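Local coordinates for protein fructose-bisphosphate aldolase (Plasmodium falciparum, PDB 4TR9) that is a class I aldolase of the TIM-barrel clan, forming an assembly of four chains, with a pocket that holds N'-[(E)-(2,4-dichlorophenyl)methylidene]-3,4-dihydroxybenzohydrazide, at residues Asp125-Thr130 / Asp168-Glu173; Glu138-Tyr143 / Asn188-Ile193. All blocks are in the same frame, centred on the assembly; numbering follows the deposited sequence.

Contact 1. Residues Asp125-Thr130 / Asp168-Glu173; sequences DEEKST and DLSIHE
Ser-129 and Glu-173 meet through a single hydrogen bond, Ser-129 OG donating to Glu-173 OE2. The modelled separation of these two oxygens, 2.4 Å, is very short, so its exact length is doubtful. The glutamate reaches the serine because CG leaves the helix anti to the backbone N (chi1 159°) and the chain then bends at chi2 (63°), which also lays its CG against the serine hydroxymethyl. One helical turn before Glu-173, Ser-170 receives the carboxylate of Glu-127, with Glu-127 OE1 3.3 Å and OE2 3.4 Å from Ser-170 CB.

Two waters fill in around the Ser-170 hydroxyl. One donates both to Ser-170 OG (2.9 Å) and to Glu-127 OE2 (2.6 Å). The other accepts from Ser-170 OG and passes a hydrogen to Lys-128 O, tying the strand backbone to the helix. The hydroxyl therefore accepts from one water and donates to the other.

The outer shell holds the two acids in place. Glu-127 OE1 is bonded to Thr-167 OG1, just ahead of the helix, while Glu-173 OE1 takes a hydrogen bond from Trp-176 NE1 of the second subunit, so that the glutamate carboxylate spans hairpin and subunit interface. Residues 128-130 pair antiparallel with strand 118-120, and Lys-128, starting away from the helix, hydrogen-bonds through NZ to Asn-120 OD1. The first turns of helix 168-187 thus lie between this two-stranded hairpin and helix 206-226, whose Lys-215 and Cys-219 touch Ile-171, while Thr-130 meets strand 150-157 of the barrel.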
loop_
_atom_site.group_PDB
_atom_site.type_symbol
_atom_site.label_atom_id
_atom_site.label_comp_id
_atom_site.label_asym_id
_atom_site.label_seq_id
_atom_site.Cartn_x
_atom_site.Cartn_y
_atom_site.Cartn_z
ATOM N N ASP A 125 10.267 -3.776 18.707
ATOM C CA ASP A 125 10.471 -3.761 20.150
ATOM C C ASP A 125 9.374 -4.552 20.853
ATOM O O ASP A 125 8.477 -3.978 21.469
ATOM C CB ASP A 125 10.516 -2.325 20.674
ATOM C CG ASP A 125 10.863 -2.253 22.148
ATOM O OD1 ASP A 125 11.576 -3.155 22.638
ATOM O OD2 ASP A 125 10.422 -1.297 22.818
ATOM N N GLU A 126 9.458 -5.875 20.740
ATOM C CA GLU A 126 8.519 -6.793 21.382
ATOM C C GLU A 126 7.060 -6.527 21.011
ATOM O O GLU A 126 6.159 -6.755 21.818
ATOM C CB GLU A 126 8.680 -6.741 22.904
ATOM C CG GLU A 126 10.040 -7.199 23.403
ATOM C CD GLU A 126 10.143 -7.177 24.915
ATOM O OE1 GLU A 126 9.181 -6.725 25.573
ATOM O OE2 GLU A 126 11.187 -7.610 25.447
ATOM N N GLU A 127 6.830 -6.044 19.794
ATOM C CA GLU A 127 5.468 -5.880 19.300
ATOM C C GLU A 127 4.938 -7.230 18.827
ATOM O O GLU A 127 5.625 -7.964 18.118
ATOM C CB GLU A 127 5.413 -4.842 18.179
ATOM C CG GLU A 127 5.737 -3.431 18.648
ATOM C CD GLU A 127 5.450 -2.381 17.593
ATOM O OE1 GLU A 127 6.136 -2.376 16.550
ATOM O OE2 GLU A 127 4.530 -1.562 17.807
ATOM N N LYS A 128 3.712 -7.551 19.224
ATOM C CA LYS A 128 3.193 -8.907 19.093
ATOM C C LYS A 128 2.527 -9.207 17.753
ATOM O O LYS A 128 2.023 -8.313 17.072
ATOM C CB LYS A 128 2.198 -9.188 20.222
ATOM C CG LYS A 128 2.747 -8.918 21.612
ATOM C CD LYS A 128 3.981 -9.757 21.888
ATOM C CE LYS A 128 4.529 -9.491 23.280
ATOM N NZ LYS A 128 5.755 -10.293 23.549
ATOM N N SER A 129 2.532 -10.487 17.395
ATOM C CA SER A 129 1.802 -10.994 16.240
ATOM C C SER A 129 1.059 -12.265 16.644
ATOM O O SER A 129 1.548 -13.038 17.466
ATOM C CB SER A 129 2.747 -11.270 15.071
ATOM O OG SER A 129 2.067 -11.893 13.997
ATOM N N THR A 130 -0.120 -12.483 16.069
ATOM C CA THR A 130 -0.953 -13.614 16.468
ATOM C C THR A 130 -0.837 -14.791 15.500
ATOM O O THR A 130 -0.897 -14.616 14.283
ATOM C CB THR A 130 -2.433 -13.204 16.577
ATOM O OG1 THR A 130 -2.524 -11.833 16.982
ATOM C CG2 THR A 130 -3.145 -14.071 17.597
ATOM N N ASP A 168 4.329 0.876 11.745
ATOM C CA ASP A 168 3.615 0.443 10.546
ATOM C C ASP A 168 3.676 -1.069 10.360
ATOM O O ASP A 168 2.705 -1.685 9.919
ATOM C CB ASP A 168 4.181 1.138 9.306
ATOM C CG ASP A 168 3.949 2.635 9.320
ATOM O OD1 ASP A 168 2.933 3.077 9.896
ATOM O OD2 ASP A 168 4.786 3.369 8.753
ATOM N N LEU A 169 4.819 -1.660 10.692
ATOM C CA LEU A 169 4.983 -3.104 10.601
ATOM C C LEU A 169 4.035 -3.809 11.566
ATOM O O LEU A 169 3.435 -4.829 11.228
ATOM C CB LEU A 169 6.433 -3.501 10.890
ATOM C CG LEU A 169 6.754 -4.998 10.887
ATOM C CD1 LEU A 169 6.304 -5.643 9.585
ATOM C CD2 LEU A 169 8.241 -5.224 11.111
ATOM N N SER A 170 3.897 -3.250 12.764
ATOM C CA SER A 170 3.002 -3.805 13.771
ATOM C C SER A 170 1.546 -3.695 13.338
ATOM O O SER A 170 0.768 -4.637 13.496
ATOM C CB SER A 170 3.200 -3.097 15.111
ATOM O OG SER A 170 2.242 -3.528 16.062
ATOM N N ILE A 171 1.187 -2.537 12.792
ATOM C CA ILE A 171 -0.184 -2.269 12.379
ATOM C C ILE A 171 -0.601 -3.144 11.200
ATOM O O ILE A 171 -1.709 -3.680 11.177
ATOM C CB ILE A 171 -0.372 -0.784 12.003
ATOM C CG1 ILE A 171 -0.103 0.110 13.214
ATOM C CG2 ILE A 171 -1.772 -0.535 11.463
ATOM C CD1 ILE A 171 -0.233 1.587 12.924
ATOM N N HIS A 172 0.294 -3.297 10.228
ATOM C CA HIS A 172 -0.045 -4.023 9.010
ATOM C C HIS A 172 -0.070 -5.534 9.225
ATOM O O HIS A 172 -0.896 -6.232 8.639
ATOM C CB HIS A 172 0.930 -3.678 7.883
ATOM C CG HIS A 172 0.440 -4.085 6.529
ATOM N ND1 HIS A 172 -0.745 -3.625 5.999
ATOM C CD2 HIS A 172 0.970 -4.916 5.600
ATOM C CE1 HIS A 172 -0.924 -4.150 4.801
ATOM N NE2 HIS A 172 0.103 -4.938 4.535
ATOM N N GLU A 173 0.837 -6.037 10.056
ATOM C CA GLU A 173 0.829 -7.454 10.404
ATOM C C GLU A 173 -0.438 -7.795 11.180
ATOM O O GLU A 173 -1.039 -8.852 10.977
ATOM C CB GLU A 173 2.074 -7.826 11.216
ATOM C CG GLU A 173 1.943 -9.107 12.038
ATOM C CD GLU A 173 1.730 -10.355 11.194
ATOM O OE1 GLU A 173 1.919 -10.296 9.960
ATOM O OE2 GLU A 173 1.371 -11.405 11.770
HETATM O O HOH W 1 2.272 -2.387 18.706
HETATM O O HOH W 2 1.439 -5.641 17.269
#

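Contact 2. Residues Glu138-Tyr143 / Asn188-Ile193; sequences ERCKEY and NRLVPI
Cys-140, Asn-188 and Leu-190 all carry their gamma atom (SG in the cysteine, CG in the other two) anti to the carbonyl carbon and beside the backbone N (chi1 -72°, -63° and -70°), and this brings the asparagine and leucine side chains onto Cys-140 across the gap between a helix and the approach to a strand. Cys-140 CB is packed against Asn-188 CB at 3.6 Å. Roughly at right angles to this, as seen from Cys-140 CB, one leucine branch comes in: Leu-190 CD1 lies 3.8 Å from Cys-140 CB and 3.9 Å from Cys-140 SG, an apolar touch with the leucine methyl lying alongside the cysteine side chain.

Lys-141, with its chain extended beyond CG, runs past the asparagine amide. Its methylenes do the touching, Lys-141 CE at 3.2 Å and Lys-141 CG at 3.4 Å from Asn-188 OD1. The amide nitrogen of Asn-188 is bonded to Ile-184 O, one turn back in helix 168-187, which helps fix the rotation of the amide.

Asn-188 is where that helix unwinds. Arg-189, with positive phi, is the C-prime residue of a Schellman motif, in which Leu-190 N returns to Cys-185 O and Arg-189 N to Gln-186 O. The turn delivers the chain into strand 191-198 of the parallel barrel, so the contact lies at the side where the barrel strands begin, and it joins helix 136-146 to the turn between helix 168-187 and strand 191-198.

Around it, Leu-190 also rests on Cys-185, Arg-189 makes a cation-pi contact with Tyr-144, and the strand that follows pairs with 150-157, Val-191 bonding to Arg-149 and Ala-151 through the backbone.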
loop_
_atom_site.group_PDB
_atom_site.type_symbol
_atom_site.label_atom_id
_atom_site.label_comp_id
_atom_site.label_asym_id
_atom_site.label_seq_id
_atom_site.Cartn_x
_atom_site.Cartn_y
_atom_site.Cartn_z
ATOM N N GLU A 138 -9.382 -26.256 8.758
ATOM C CA GLU A 138 -9.713 -27.594 9.228
ATOM C C GLU A 138 -10.373 -27.540 10.603
ATOM O O GLU A 138 -11.293 -28.305 10.889
ATOM C CB GLU A 138 -8.462 -28.475 9.275
ATOM C CG GLU A 138 -7.994 -28.975 7.913
ATOM C CD GLU A 138 -7.482 -27.864 7.015
ATOM O OE1 GLU A 138 -6.947 -26.866 7.544
ATOM O OE2 GLU A 138 -7.619 -27.984 5.780
ATOM N N ARG A 139 -9.901 -26.629 11.447
ATOM C CA ARG A 139 -10.460 -26.473 12.785
ATOM C C ARG A 139 -11.841 -25.829 12.732
ATOM O O ARG A 139 -12.709 -26.142 13.545
ATOM C CB ARG A 139 -9.524 -25.646 13.670
ATOM C CG ARG A 139 -8.168 -26.289 13.902
ATOM C CD ARG A 139 -7.426 -25.624 15.050
ATOM N NE ARG A 139 -7.264 -24.187 14.847
ATOM C CZ ARG A 139 -6.263 -23.638 14.169
ATOM N NH1 ARG A 139 -6.194 -22.320 14.036
ATOM N NH2 ARG A 139 -5.330 -24.404 13.620
ATOM N N CYS A 140 -12.038 -24.928 11.773
ATOM C CA CYS A 140 -13.331 -24.276 11.594
ATOM C C CYS A 140 -14.419 -25.296 11.271
ATOM O O CYS A 140 -15.525 -25.224 11.808
ATOM C CB CYS A 140 -13.257 -23.219 10.489
ATOM S SG CYS A 140 -12.337 -21.724 10.927
ATOM N N LYS A 141 -14.100 -26.241 10.393
ATOM C CA LYS A 141 -15.037 -27.300 10.035
ATOM C C LYS A 141 -15.349 -28.170 11.247
ATOM O O LYS A 141 -16.472 -28.650 11.409
ATOM C CB LYS A 141 -14.476 -28.156 8.899
ATOM C CG LYS A 141 -14.259 -27.396 7.602
ATOM C CD LYS A 141 -13.746 -28.312 6.503
ATOM C CE LYS A 141 -13.529 -27.548 5.206
ATOM N NZ LYS A 141 -13.039 -28.434 4.115
ATOM N N GLU A 142 -14.346 -28.363 12.095
ATOM C CA GLU A 142 -14.502 -29.134 13.322
ATOM C C GLU A 142 -15.372 -28.391 14.331
ATOM O O GLU A 142 -16.250 -28.980 14.961
ATOM C CB GLU A 142 -13.135 -29.442 13.934
ATOM C CG GLU A 142 -13.193 -30.126 15.290
ATOM C CD GLU A 142 -11.829 -30.224 15.948
ATOM O OE1 GLU A 142 -10.847 -29.725 15.360
ATOM O OE2 GLU A 142 -11.741 -30.800 17.053
ATOM N N TYR A 143 -15.122 -27.093 14.474
ATOM C CA TYR A 143 -15.842 -26.271 15.440
ATOM C C TYR A 143 -17.310 -26.095 15.059
ATOM O O TYR A 143 -18.185 -26.081 15.927
ATOM C CB TYR A 143 -15.168 -24.903 15.575
ATOM C CG TYR A 143 -13.774 -24.961 16.162
ATOM C CD1 TYR A 143 -13.395 -25.995 17.006
ATOM C CD2 TYR A 143 -12.837 -23.979 15.868
ATOM C CE1 TYR A 143 -12.123 -26.051 17.544
ATOM C CE2 TYR A 143 -11.561 -24.026 16.401
ATOM C CZ TYR A 143 -11.210 -25.063 17.238
ATOM O OH TYR A 143 -9.942 -25.115 17.770
ATOM N N ASN A 188 -15.777 -21.057 5.887
ATOM C CA ASN A 188 -16.234 -22.252 6.585
ATOM C C ASN A 188 -17.424 -21.982 7.501
ATOM O O ASN A 188 -17.556 -22.601 8.556
ATOM C CB ASN A 188 -15.083 -22.861 7.387
ATOM C CG ASN A 188 -13.936 -23.316 6.506
ATOM O OD1 ASN A 188 -13.955 -24.423 5.969
ATOM N ND2 ASN A 188 -12.929 -22.462 6.353
ATOM N N ARG A 189 -18.278 -21.048 7.090
ATOM C CA ARG A 189 -19.542 -20.771 7.771
ATOM C C ARG A 189 -19.376 -20.361 9.236
ATOM O O ARG A 189 -20.119 -20.820 10.103
ATOM C CB ARG A 189 -20.462 -21.992 7.679
ATOM C CG ARG A 189 -20.794 -22.408 6.254
ATOM C CD ARG A 189 -21.549 -23.730 6.218
ATOM N NE ARG A 189 -20.722 -24.847 6.667
ATOM C CZ ARG A 189 -21.146 -26.103 6.755
ATOM N NH1 ARG A 189 -20.323 -27.055 7.173
ATOM N NH2 ARG A 189 -22.394 -26.409 6.425
ATOM N N LEU A 190 -18.405 -19.494 9.507
ATOM C CA LEU A 190 -18.213 -18.952 10.850
ATOM C C LEU A 190 -18.068 -17.435 10.813
ATOM O O LEU A 190 -17.295 -16.899 10.020
ATOM C CB LEU A 190 -16.986 -19.573 11.521
ATOM C CG LEU A 190 -17.062 -21.041 11.940
ATOM C CD1 LEU A 190 -15.786 -21.453 12.658
ATOM C CD2 LEU A 190 -18.277 -21.293 12.820
ATOM N N VAL A 191 -18.816 -16.748 11.672
ATOM C CA VAL A 191 -18.731 -15.295 11.766
ATOM C C VAL A 191 -17.471 -14.878 12.516
ATOM O O VAL A 191 -17.305 -15.199 13.691
ATOM C CB VAL A 191 -19.964 -14.697 12.470
ATOM C CG1 VAL A 191 -19.749 -13.218 12.754
ATOM C CG2 VAL A 191 -21.209 -14.909 11.626
ATOM N N PRO A 192 -16.571 -14.161 11.832
ATOM C CA PRO A 192 -15.312 -13.748 12.454
ATOM C C PRO A 192 -15.449 -12.494 13.313
ATOM O O PRO A 192 -15.970 -11.478 12.850
ATOM C CB PRO A 192 -14.406 -13.485 11.253
ATOM C CG PRO A 192 -15.340 -13.045 10.178
ATOM C CD PRO A 192 -16.638 -13.778 10.410
ATOM N N ILE A 193 -14.991 -12.575 14.556
ATOM C CA ILE A 193 -14.908 -11.397 15.408
ATOM C C ILE A 193 -13.500 -10.817 15.324
ATOM O O ILE A 193 -12.551 -11.372 15.880
ATOM C CB ILE A 193 -15.260 -11.715 16.871
ATOM C CG1 ILE A 193 -16.718 -12.163 16.980
ATOM C CG2 ILE A 193 -15.022 -10.500 17.750
ATOM C CD1 ILE A 193 -17.195 -12.338 18.404
#

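From the N terminus, the chain passes segment 125-130, which runs into the hairpin strand 128-130, then helix 136-146, barrel strand 150-157 and helix 168-187, and enters strand 191-198. Contact 1 closes a loop of 37 intervening residues when the start of helix 168-187 returns to the hairpin; contact 2 closes one of 44 when the chain just past the same helix meets 138-143. The segments alternate, so the loops cross rather than nest, and both enclose strand 150-157. The centres of contacts 1 and 2 are about 25 Å apart, their nearest atoms about 9 Å. Contact 1 ties the helix start to the hairpin, contact 2 the turn just past its end to helix 136-146.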